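Local coordinates for protein monosaccharide-transporting ATPase (Actinobacillus succinogenes, PDB 5DTE) that binds D-allose between its two lobes and probably serves as the periplasmic sugar-binding component of an ABC transporter, at residues K155-P166 / D187-W198; S95-Q103 / L119-L129. All coordinates share one frame; numbering follows the deposited sequence.

Contact 1 (K155-P166 / D187-W198); sequences KKGNVAILEGIP and DIKIVASQSANW. With ALL (beta-D-allopyranose), chain E.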
loop_
_atom_site.group_PDB
_atom_site.type_symbol
_atom_site.label_atom_id
_atom_site.label_comp_id
_atom_site.label_asym_id
_atom_site.label_seq_id
_atom_site.Cartn_x
_atom_site.Cartn_y
_atom_site.Cartn_z
ATOM N N LYS A 155 5.423 24.707 -7.853
ATOM C CA LYS A 155 5.662 24.267 -9.233
ATOM C C LYS A 155 7.169 24.237 -9.614
ATOM O O LYS A 155 7.516 24.150 -10.799
ATOM C CB LYS A 155 4.879 25.170 -10.203
ATOM C CG LYS A 155 3.357 25.184 -9.958
ATOM C CD LYS A 155 2.656 26.352 -10.664
ATOM C CE LYS A 155 1.193 26.019 -11.015
ATOM N NZ LYS A 155 0.192 26.976 -10.431
ATOM N N LYS A 156 8.049 24.279 -8.604
ATOM C CA LYS A 156 9.481 24.520 -8.809
ATOM C C LYS A 156 10.321 23.993 -7.646
ATOM O O LYS A 156 9.904 24.069 -6.484
ATOM C CB LYS A 156 9.736 26.018 -8.991
ATOM C CG LYS A 156 11.172 26.401 -9.330
ATOM C CD LYS A 156 11.321 27.880 -9.703
ATOM C CE LYS A 156 12.794 28.276 -9.816
ATOM N NZ LYS A 156 13.550 27.513 -10.880
ATOM N N GLY A 157 11.505 23.467 -7.956
ATOM C CA GLY A 157 12.389 22.979 -6.918
ATOM C C GLY A 157 13.085 21.702 -7.315
ATOM O O GLY A 157 13.067 21.321 -8.488
ATOM N N ASN A 158 13.716 21.043 -6.351
ATOM C CA ASN A 158 14.307 19.729 -6.606
ATOM C C ASN A 158 13.699 18.711 -5.664
ATOM O O ASN A 158 13.668 18.930 -4.455
ATOM C CB ASN A 158 15.834 19.752 -6.452
ATOM C CG ASN A 158 16.491 20.819 -7.309
ATOM O OD1 ASN A 158 16.614 20.657 -8.523
ATOM N ND2 ASN A 158 16.923 21.916 -6.679
ATOM N N VAL A 159 13.209 17.605 -6.219
ATOM C CA VAL A 159 12.540 16.578 -5.421
ATOM C C VAL A 159 13.360 15.305 -5.292
ATOM O O VAL A 159 14.147 14.961 -6.189
ATOM C CB VAL A 159 11.165 16.193 -6.016
ATOM C CG1 VAL A 159 10.148 17.325 -5.846
ATOM C CG2 VAL A 159 11.317 15.807 -7.473
ATOM N N ALA A 160 13.161 14.608 -4.172
ATOM C CA ALA A 160 13.782 13.303 -3.947
ATOM C C ALA A 160 12.738 12.248 -3.609
ATOM O O ALA A 160 11.929 12.452 -2.715
ATOM C CB ALA A 160 14.798 13.392 -2.855
ATOM N N ILE A 161 12.775 11.117 -4.314
ATOM C CA ILE A 161 11.821 10.028 -4.108
ATOM C C ILE A 161 12.315 8.916 -3.170
ATOM O O ILE A 161 13.376 8.328 -3.399
ATOM C CB ILE A 161 11.447 9.385 -5.456
ATOM C CG1 ILE A 161 10.510 10.308 -6.228
ATOM C CG2 ILE A 161 10.804 8.011 -5.258
ATOM C CD1 ILE A 161 10.035 9.722 -7.534
ATOM N N LEU A 162 11.551 8.618 -2.121
ATOM C CA LEU A 162 11.845 7.430 -1.301
ATOM C C LEU A 162 10.931 6.265 -1.725
ATOM O O LEU A 162 9.707 6.405 -1.767
ATOM C CB LEU A 162 11.679 7.711 0.206
ATOM C CG LEU A 162 12.619 8.666 0.960
ATOM C CD1 LEU A 162 11.939 9.179 2.214
ATOM C CD2 LEU A 162 13.985 8.051 1.321
ATOM N N GLU A 163 11.530 5.116 -2.026
ATOM C CA GLU A 163 10.783 3.993 -2.589
ATOM C C GLU A 163 10.691 2.812 -1.633
ATOM O O GLU A 163 11.385 2.754 -0.613
ATOM C CB GLU A 163 11.432 3.532 -3.885
ATOM C CG GLU A 163 12.145 4.643 -4.608
ATOM C CD GLU A 163 13.148 4.120 -5.598
ATOM O OE1 GLU A 163 13.055 2.928 -5.964
ATOM O OE2 GLU A 163 14.053 4.896 -5.976
ATOM N N GLY A 164 9.829 1.866 -1.977
ATOM C CA GLY A 164 9.618 0.707 -1.138
ATOM C C GLY A 164 10.604 -0.392 -1.470
ATOM O O GLY A 164 11.578 -0.150 -2.193
ATOM N N ILE A 165 10.363 -1.585 -0.924
ATOM C CA ILE A 165 11.139 -2.767 -1.288
ATOM C C ILE A 165 11.143 -2.910 -2.800
ATOM O O ILE A 165 10.082 -3.096 -3.402
ATOM C CB ILE A 165 10.569 -4.070 -0.661
ATOM C CG1 ILE A 165 10.621 -4.007 0.861
ATOM C CG2 ILE A 165 11.352 -5.251 -1.124
ATOM C CD1 ILE A 165 10.055 -5.229 1.518
ATOM N N PRO A 166 12.330 -2.797 -3.420
ATOM C CA PRO A 166 12.492 -2.959 -4.873
ATOM C C PRO A 166 11.706 -4.155 -5.420
ATOM O O PRO A 166 11.732 -5.241 -4.822
ATOM C CB PRO A 166 14.004 -3.168 -5.032
ATOM C CG PRO A 166 14.596 -2.410 -3.892
ATOM C CD PRO A 166 13.611 -2.501 -2.752
ATOM N N ASP A 187 10.197 22.814 -14.082
ATOM C CA ASP A 187 11.011 23.480 -13.072
ATOM C C ASP A 187 11.148 22.625 -11.824
ATOM O O ASP A 187 11.715 23.068 -10.819
ATOM C CB ASP A 187 10.422 24.839 -12.702
ATOM C CG ASP A 187 10.968 25.960 -13.555
ATOM O OD1 ASP A 187 11.922 25.712 -14.318
ATOM O OD2 ASP A 187 10.457 27.094 -13.444
ATOM N N ILE A 188 10.606 21.411 -11.882
ATOM C CA ILE A 188 10.905 20.416 -10.859
ATOM C C ILE A 188 11.707 19.277 -11.460
ATOM O O ILE A 188 11.333 18.701 -12.495
ATOM C CB ILE A 188 9.657 19.837 -10.183
ATOM C CG1 ILE A 188 8.861 20.943 -9.465
ATOM C CG2 ILE A 188 10.088 18.760 -9.207
ATOM C CD1 ILE A 188 7.683 20.462 -8.592
ATOM N N LYS A 189 12.827 18.986 -10.804
ATOM C CA LYS A 189 13.707 17.904 -11.194
ATOM C C LYS A 189 13.858 16.870 -10.075
ATOM O O LYS A 189 14.207 17.205 -8.930
ATOM C CB LYS A 189 15.085 18.442 -11.577
ATOM C CG LYS A 189 16.048 17.341 -11.962
ATOM C CD LYS A 189 17.360 17.877 -12.468
ATOM C CE LYS A 189 18.066 16.830 -13.312
ATOM N NZ LYS A 189 19.424 17.291 -13.693
ATOM N N ILE A 190 13.585 15.613 -10.412
ATOM C CA ILE A 190 13.945 14.494 -9.555
ATOM C C ILE A 190 15.464 14.425 -9.445
ATOM O O ILE A 190 16.135 14.137 -10.422
ATOM C CB ILE A 190 13.384 13.157 -10.106
ATOM C CG1 ILE A 190 11.856 13.138 -9.996
ATOM C CG2 ILE A 190 13.968 11.963 -9.360
ATOM C CD1 ILE A 190 11.152 13.408 -11.282
ATOM N N VAL A 191 16.018 14.716 -8.268
ATOM C CA VAL A 191 17.474 14.683 -8.129
ATOM C C VAL A 191 17.958 13.531 -7.269
ATOM O O VAL A 191 19.136 13.220 -7.264
ATOM C CB VAL A 191 18.040 15.989 -7.531
ATOM C CG1 VAL A 191 17.625 17.183 -8.368
ATOM C CG2 VAL A 191 17.602 16.148 -6.078
ATOM N N ALA A 192 17.063 12.892 -6.537
ATOM C CA ALA A 192 17.469 11.734 -5.756
ATOM C C ALA A 192 16.352 10.688 -5.694
ATOM O O ALA A 192 15.185 11.009 -5.483
ATOM C CB ALA A 192 17.889 12.169 -4.367
ATOM N N SER A 193 16.713 9.438 -5.921
ATOM C CA SER A 193 15.789 8.344 -5.690
ATOM C C SER A 193 16.488 7.171 -5.025
ATOM O O SER A 193 17.443 6.607 -5.559
ATOM C CB SER A 193 15.148 7.883 -6.981
ATOM O OG SER A 193 14.179 6.906 -6.682
ATOM N N GLN A 194 15.996 6.803 -3.856
ATOM C CA GLN A 194 16.625 5.781 -3.039
ATOM C C GLN A 194 15.536 4.975 -2.348
ATOM O O GLN A 194 14.551 5.533 -1.866
ATOM C CB GLN A 194 17.573 6.424 -2.023
ATOM C CG GLN A 194 18.592 5.487 -1.394
ATOM C CD GLN A 194 19.809 6.235 -0.853
ATOM O OE1 GLN A 194 20.211 7.274 -1.396
ATOM N NE2 GLN A 194 20.399 5.710 0.221
ATOM N N SER A 195 15.690 3.661 -2.332
ATOM C CA SER A 195 14.759 2.810 -1.604
ATOM C C SER A 195 14.973 2.864 -0.091
ATOM O O SER A 195 16.102 2.735 0.403
ATOM C CB SER A 195 14.877 1.368 -2.077
ATOM O OG SER A 195 14.126 0.516 -1.248
ATOM N N ALA A 196 13.882 3.052 0.646
ATOM C CA ALA A 196 13.949 2.935 2.088
ATOM C C ALA A 196 13.146 1.733 2.580
ATOM O O ALA A 196 12.963 1.565 3.784
ATOM C CB ALA A 196 13.471 4.198 2.741
ATOM N N ASN A 197 12.679 0.910 1.641
ATOM C CA ASN A 197 12.067 -0.403 1.932
ATOM C C ASN A 197 10.815 -0.410 2.807
ATOM O O ASN A 197 10.511 -1.444 3.414
ATOM C CB ASN A 197 13.097 -1.337 2.583
ATOM C CG ASN A 197 14.192 -1.760 1.622
ATOM O OD1 ASN A 197 13.971 -2.611 0.762
ATOM N ND2 ASN A 197 15.379 -1.162 1.761
ATOM N N TRP A 198 10.118 0.733 2.869
ATOM C CA TRP A 198 8.850 0.910 3.600
ATOM C C TRP A 198 9.007 1.081 5.113
ATOM O O TRP A 198 8.004 1.200 5.824
ATOM C CB TRP A 198 7.892 -0.261 3.341
ATOM C CG TRP A 198 7.327 -0.329 1.947
ATOM C CD1 TRP A 198 6.918 0.716 1.144
ATOM C CD2 TRP A 198 7.126 -1.511 1.193
ATOM N NE1 TRP A 198 6.456 0.237 -0.058
ATOM C CE2 TRP A 198 6.583 -1.125 -0.056
ATOM C CE3 TRP A 198 7.349 -2.862 1.449
ATOM C CZ2 TRP A 198 6.265 -2.049 -1.033
ATOM C CZ3 TRP A 198 7.029 -3.776 0.483
ATOM C CH2 TRP A 198 6.494 -3.368 -0.746
HETATM C C1 ALL E . 1.932 -1.785 0.282
HETATM C C2 ALL E . 0.631 -1.254 0.851
HETATM C C3 ALL E . 0.849 -0.257 1.927
HETATM C C4 ALL E . 1.866 -0.706 2.929
HETATM C C5 ALL E . 3.154 -1.019 2.187
HETATM C C6 ALL E . 4.318 -1.291 3.083
HETATM O O1 ALL E . 1.716 -2.866 -0.539
HETATM O O2 ALL E . -0.083 -0.605 -0.224
HETATM O O3 ALL E . 1.336 0.982 1.325
HETATM O O4 ALL E . 2.085 0.323 3.906
HETATM O O5 ALL E . 2.891 -2.185 1.354
HETATM O O6 ALL E . 4.150 -2.553 3.695
#
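The indole of Trp198 is held between the backbone of Gly164 and the bound allose. The contact is a parallel strand pair from a beta-alpha-beta unit, in which helix 169-182 connects strand 157-163 to edge strand 188-195. Gly164 CA makes a CH-pi contact with one face of the indole, 3.5 Å from the centroid of the five-membered ring. Ile165 N lies over the centre of the same face. The opposite face carries the sugar, with allose C6 3.4 Å from Trp198 CG. Ile165 covers the benzo end, where its CD1 is 3.5 Å from Trp198 CZ3. Trp198 has CG anti to its carbonyl carbon (chi1 -69°), and this turns the ring back across Gly164. Gly164 and Trp198 lie just past the C-terminal ends of the strands, so the pocket stands there, as expected of a periplasmic binding protein lobe.

Backbone hydrogen bonds run along the pair from Gly157 N to Ala196 N. The register slips by one residue between Val159 and Ala160, making a beta bulge at Val191. Val159 O accepts from Val191 N at 2.8 Å, and the next bond goes from Ile161 N to Ala192 O. Val159 CG2 packs on Ile188 CG2 at 3.6 Å and also meets Ile190 CG1. Phe182 and Leu179 of helix 169-182 cover this face. On the other face Ala160 CB meets Ala192 CB at 3.7 Å, where Ile210 of helix 200-213 packs on Ala192. Asn158 leans its CB and OD1 on Val191 CG1, while its ND2 is bonded to Asn216 O.

Where the strands end, a chi1 of 171° swings Ser195 OG over to Gly164. It donates to Gly164 O at 2.8 Å, from above the carbonyl plane.

Contact 2 (S95-Q103 / L119-L129); sequences SIAFIPAFQ and LDAKAAEAAGL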
loop_
_atom_site.group_PDB
_atom_site.type_symbol
_atom_site.label_atom_id
_atom_site.label_comp_id
_atom_site.label_asym_id
_atom_site.label_seq_id
_atom_site.Cartn_x
_atom_site.Cartn_y
_atom_site.Cartn_z
ATOM N N SER A 95 4.225 -11.077 -7.225
ATOM C CA SER A 95 3.113 -11.029 -8.171
ATOM C C SER A 95 2.922 -12.369 -8.881
ATOM O O SER A 95 1.838 -12.677 -9.402
ATOM C CB SER A 95 3.325 -9.902 -9.192
ATOM O OG SER A 95 4.646 -9.916 -9.714
ATOM N N ILE A 96 3.974 -13.180 -8.867
ATOM C CA ILE A 96 4.007 -14.388 -9.672
ATOM C C ILE A 96 4.022 -15.670 -8.844
ATOM O O ILE A 96 3.344 -16.642 -9.179
ATOM C CB ILE A 96 5.218 -14.338 -10.597
ATOM C CG1 ILE A 96 5.040 -13.161 -11.553
ATOM C CG2 ILE A 96 5.406 -15.664 -11.330
ATOM C CD1 ILE A 96 6.015 -13.121 -12.685
ATOM N N ALA A 97 4.768 -15.651 -7.744
ATOM C CA ALA A 97 4.938 -16.821 -6.883
ATOM C C ALA A 97 3.637 -17.457 -6.414
ATOM O O ALA A 97 3.579 -18.668 -6.222
ATOM C CB ALA A 97 5.767 -16.448 -5.688
ATOM N N PHE A 98 2.602 -16.643 -6.228
ATOM C CA PHE A 98 1.323 -17.131 -5.702
ATOM C C PHE A 98 0.354 -17.700 -6.739
ATOM O O PHE A 98 -0.731 -18.148 -6.390
ATOM C CB PHE A 98 0.618 -16.013 -4.931
ATOM C CG PHE A 98 1.258 -15.708 -3.610
ATOM C CD1 PHE A 98 2.360 -14.872 -3.540
ATOM C CD2 PHE A 98 0.770 -16.272 -2.439
ATOM C CE1 PHE A 98 2.958 -14.597 -2.334
ATOM C CE2 PHE A 98 1.360 -16.002 -1.229
ATOM C CZ PHE A 98 2.458 -15.159 -1.174
ATOM N N ILE A 99 0.728 -17.690 -8.008
ATOM C CA ILE A 99 -0.168 -18.218 -9.028
ATOM C C ILE A 99 -0.452 -19.729 -8.879
ATOM O O ILE A 99 -1.607 -20.133 -8.940
ATOM C CB ILE A 99 0.374 -17.913 -10.438
ATOM C CG1 ILE A 99 0.162 -16.440 -10.754
ATOM C CG2 ILE A 99 -0.299 -18.777 -11.492
ATOM C CD1 ILE A 99 0.665 -16.071 -12.113
ATOM N N PRO A 100 0.583 -20.571 -8.672
ATOM C CA PRO A 100 0.234 -21.987 -8.509
ATOM C C PRO A 100 -0.623 -22.218 -7.281
ATOM O O PRO A 100 -1.427 -23.152 -7.259
ATOM C CB PRO A 100 1.590 -22.671 -8.358
ATOM C CG PRO A 100 2.547 -21.743 -9.002
ATOM C CD PRO A 100 2.044 -20.378 -8.669
ATOM N N ALA A 101 -0.460 -21.356 -6.284
ATOM C CA ALA A 101 -1.255 -21.416 -5.066
ATOM C C ALA A 101 -2.725 -21.128 -5.342
ATOM O O ALA A 101 -3.606 -21.857 -4.878
ATOM C CB ALA A 101 -0.715 -20.435 -4.039
ATOM N N PHE A 102 -2.978 -20.058 -6.093
ATOM C CA PHE A 102 -4.331 -19.652 -6.452
ATOM C C PHE A 102 -5.049 -20.703 -7.303
ATOM O O PHE A 102 -6.236 -20.969 -7.101
ATOM C CB PHE A 102 -4.297 -18.306 -7.185
ATOM C CG PHE A 102 -4.401 -17.130 -6.272
ATOM C CD1 PHE A 102 -5.583 -16.409 -6.182
ATOM C CD2 PHE A 102 -3.324 -16.761 -5.465
ATOM C CE1 PHE A 102 -5.686 -15.324 -5.316
ATOM C CE2 PHE A 102 -3.413 -15.685 -4.600
ATOM C CZ PHE A 102 -4.599 -14.962 -4.521
ATOM N N GLN A 103 -4.342 -21.312 -8.250
ATOM C CA GLN A 103 -4.992 -22.306 -9.099
ATOM C C GLN A 103 -5.033 -23.694 -8.429
ATOM O O GLN A 103 -5.594 -24.632 -8.981
ATOM C CB GLN A 103 -4.321 -22.378 -10.480
ATOM C CG GLN A 103 -2.842 -22.704 -10.477
ATOM C CD GLN A 103 -2.228 -22.590 -11.862
ATOM O OE1 GLN A 103 -2.945 -22.491 -12.859
ATOM N NE2 GLN A 103 -0.893 -22.600 -11.932
ATOM N N LEU A 119 -1.443 -9.666 -8.477
ATOM C CA LEU A 119 -0.763 -10.747 -9.200
ATOM C C LEU A 119 -0.502 -10.370 -10.676
ATOM O O LEU A 119 -1.280 -9.641 -11.292
ATOM C CB LEU A 119 -1.574 -12.052 -9.130
ATOM C CG LEU A 119 -1.956 -12.743 -7.808
ATOM C CD1 LEU A 119 -2.604 -14.092 -8.089
ATOM C CD2 LEU A 119 -0.788 -12.918 -6.863
ATOM N N ASP A 120 0.602 -10.869 -11.231
ATOM C CA ASP A 120 0.970 -10.584 -12.617
ATOM C C ASP A 120 -0.142 -11.010 -13.571
ATOM O O ASP A 120 -0.480 -12.191 -13.634
ATOM C CB ASP A 120 2.273 -11.299 -12.981
ATOM C CG ASP A 120 3.104 -10.525 -13.983
ATOM O OD1 ASP A 120 3.475 -9.370 -13.678
ATOM O OD2 ASP A 120 3.382 -11.069 -15.073
ATOM N N ALA A 121 -0.716 -10.056 -14.299
ATOM C CA ALA A 121 -1.831 -10.357 -15.188
ATOM C C ALA A 121 -1.410 -11.265 -16.336
ATOM O O ALA A 121 -2.037 -12.299 -16.579
ATOM C CB ALA A 121 -2.433 -9.086 -15.725
ATOM N N LYS A 122 -0.346 -10.889 -17.038
ATOM C CA LYS A 122 0.123 -11.688 -18.168
ATOM C C LYS A 122 0.533 -13.097 -17.761
ATOM O O LYS A 122 0.368 -14.034 -18.538
ATOM C CB LYS A 122 1.289 -11.002 -18.876
ATOM C CG LYS A 122 0.829 -10.065 -19.962
ATOM C CD LYS A 122 1.819 -10.006 -21.113
ATOM C CE LYS A 122 1.420 -8.935 -22.117
ATOM N NZ LYS A 122 2.322 -8.898 -23.299
ATOM N N ALA A 123 1.067 -13.243 -16.551
ATOM C CA ALA A 123 1.472 -14.549 -16.028
ATOM C C ALA A 123 0.267 -15.417 -15.635
ATOM O O ALA A 123 0.243 -16.634 -15.866
ATOM C CB ALA A 123 2.394 -14.362 -14.846
ATOM N N ALA A 124 -0.726 -14.768 -15.036
ATOM C CA ALA A 124 -2.010 -15.375 -14.723
ATOM C C ALA A 124 -2.763 -15.815 -15.982
ATOM O O ALA A 124 -3.450 -16.850 -16.000
ATOM C CB ALA A 124 -2.849 -14.392 -13.922
ATOM N N GLU A 125 -2.654 -15.004 -17.028
ATOM C CA GLU A 125 -3.246 -15.335 -18.312
ATOM C C GLU A 125 -2.663 -16.625 -18.840
ATOM O O GLU A 125 -3.389 -17.523 -19.286
ATOM C CB GLU A 125 -2.994 -14.218 -19.306
ATOM C CG GLU A 125 -3.862 -14.280 -20.533
ATOM C CD GLU A 125 -3.601 -13.104 -21.423
ATOM O OE1 GLU A 125 -2.410 -12.758 -21.588
ATOM O OE2 GLU A 125 -4.578 -12.498 -21.906
ATOM N N ALA A 126 -1.336 -16.697 -18.762
ATOM C CA ALA A 126 -0.555 -17.797 -19.298
ATOM C C ALA A 126 -0.977 -19.147 -18.730
ATOM O O ALA A 126 -1.019 -20.143 -19.453
ATOM C CB ALA A 126 0.909 -17.554 -19.031
ATOM N N ALA A 127 -1.300 -19.161 -17.438
ATOM C CA ALA A 127 -1.568 -20.392 -16.706
ATOM C C ALA A 127 -3.055 -20.718 -16.577
ATOM O O ALA A 127 -3.430 -21.550 -15.749
ATOM C CB ALA A 127 -0.940 -20.306 -15.333
ATOM N N GLY A 128 -3.899 -20.064 -17.376
ATOM C CA GLY A 128 -5.332 -20.335 -17.376
ATOM C C GLY A 128 -6.058 -19.922 -16.099
ATOM O O GLY A 128 -7.194 -20.344 -15.854
ATOM N N LEU A 129 -5.404 -19.083 -15.295
ATOM C CA LEU A 129 -5.933 -18.672 -14.004
ATOM C C LEU A 129 -6.879 -17.476 -14.070
ATOM O O LEU A 129 -6.530 -16.423 -14.605
ATOM C CB LEU A 129 -4.783 -18.341 -13.062
ATOM C CG LEU A 129 -5.220 -17.896 -11.671
ATOM C CD1 LEU A 129 -5.794 -19.083 -10.903
ATOM C CD2 LEU A 129 -4.048 -17.266 -10.925
#
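Leu119 sets its CD1 methyl over the centre of the Phe102 ring, 3.8 Å from the centroid and 11° off the normal. This CH-pi contact joins two neighbouring alpha/beta connections of a periplasmic binding protein lobe, in which strand 112-115 comes between helix 99-105 and the short helix 121-126 in the sequence. The other Leu119 branch, CD2, rests on Phe98 CB at 3.9 Å.

Ile99 is the main bump from the first segment. Its side chain is extended (chi2 -180°), which pushes CD1 against the backbone of helix 121-126, 3.5 Å from Ala124 N. The small side chain of Ala123 borders this hollow, with its CB 3.7 Å from Ile99 CD1. Leu129 fills the next gap along helix 99-105. Its CD2 lies against Ile99 CG2 and Phe102 CB, and its CD1 reaches Gln103 CB at 3.6 Å. A Schellman motif with Gly128 at C-prime ends the short helix and turns the chain so that Leu129 faces inward.

Ile96 runs beside Asp120, the N-cap residue, with Ile96 CG1 3.6 Å from Asp120 CB. One backbone hydrogen bond ties the segments here, from Asp120 N to Ser95 O at 2.9 Å.

In the fold
The two contacts lie in different lobes of the binding protein. Contact 2 comes first along the chain and closes before contact 1 begins. Its helices, 99-105 and 121-126, precede and follow strand 112-115 of the six-stranded parallel sheet along the chain. Contact 1 forms the edge of the four-stranded parallel sheet in the other lobe. Their centres are about 31 Å apart, and their nearest atoms are about 10 Å apart without touching. The allose sits between the lobes. Contact 1 reaches it directly through Trp198. Contact 2 stands back from the sugar, with the Ser95 side chain about 11 Å away, on the lobe that supplies Lys34, Glu67 and Asp116 to the same pocket.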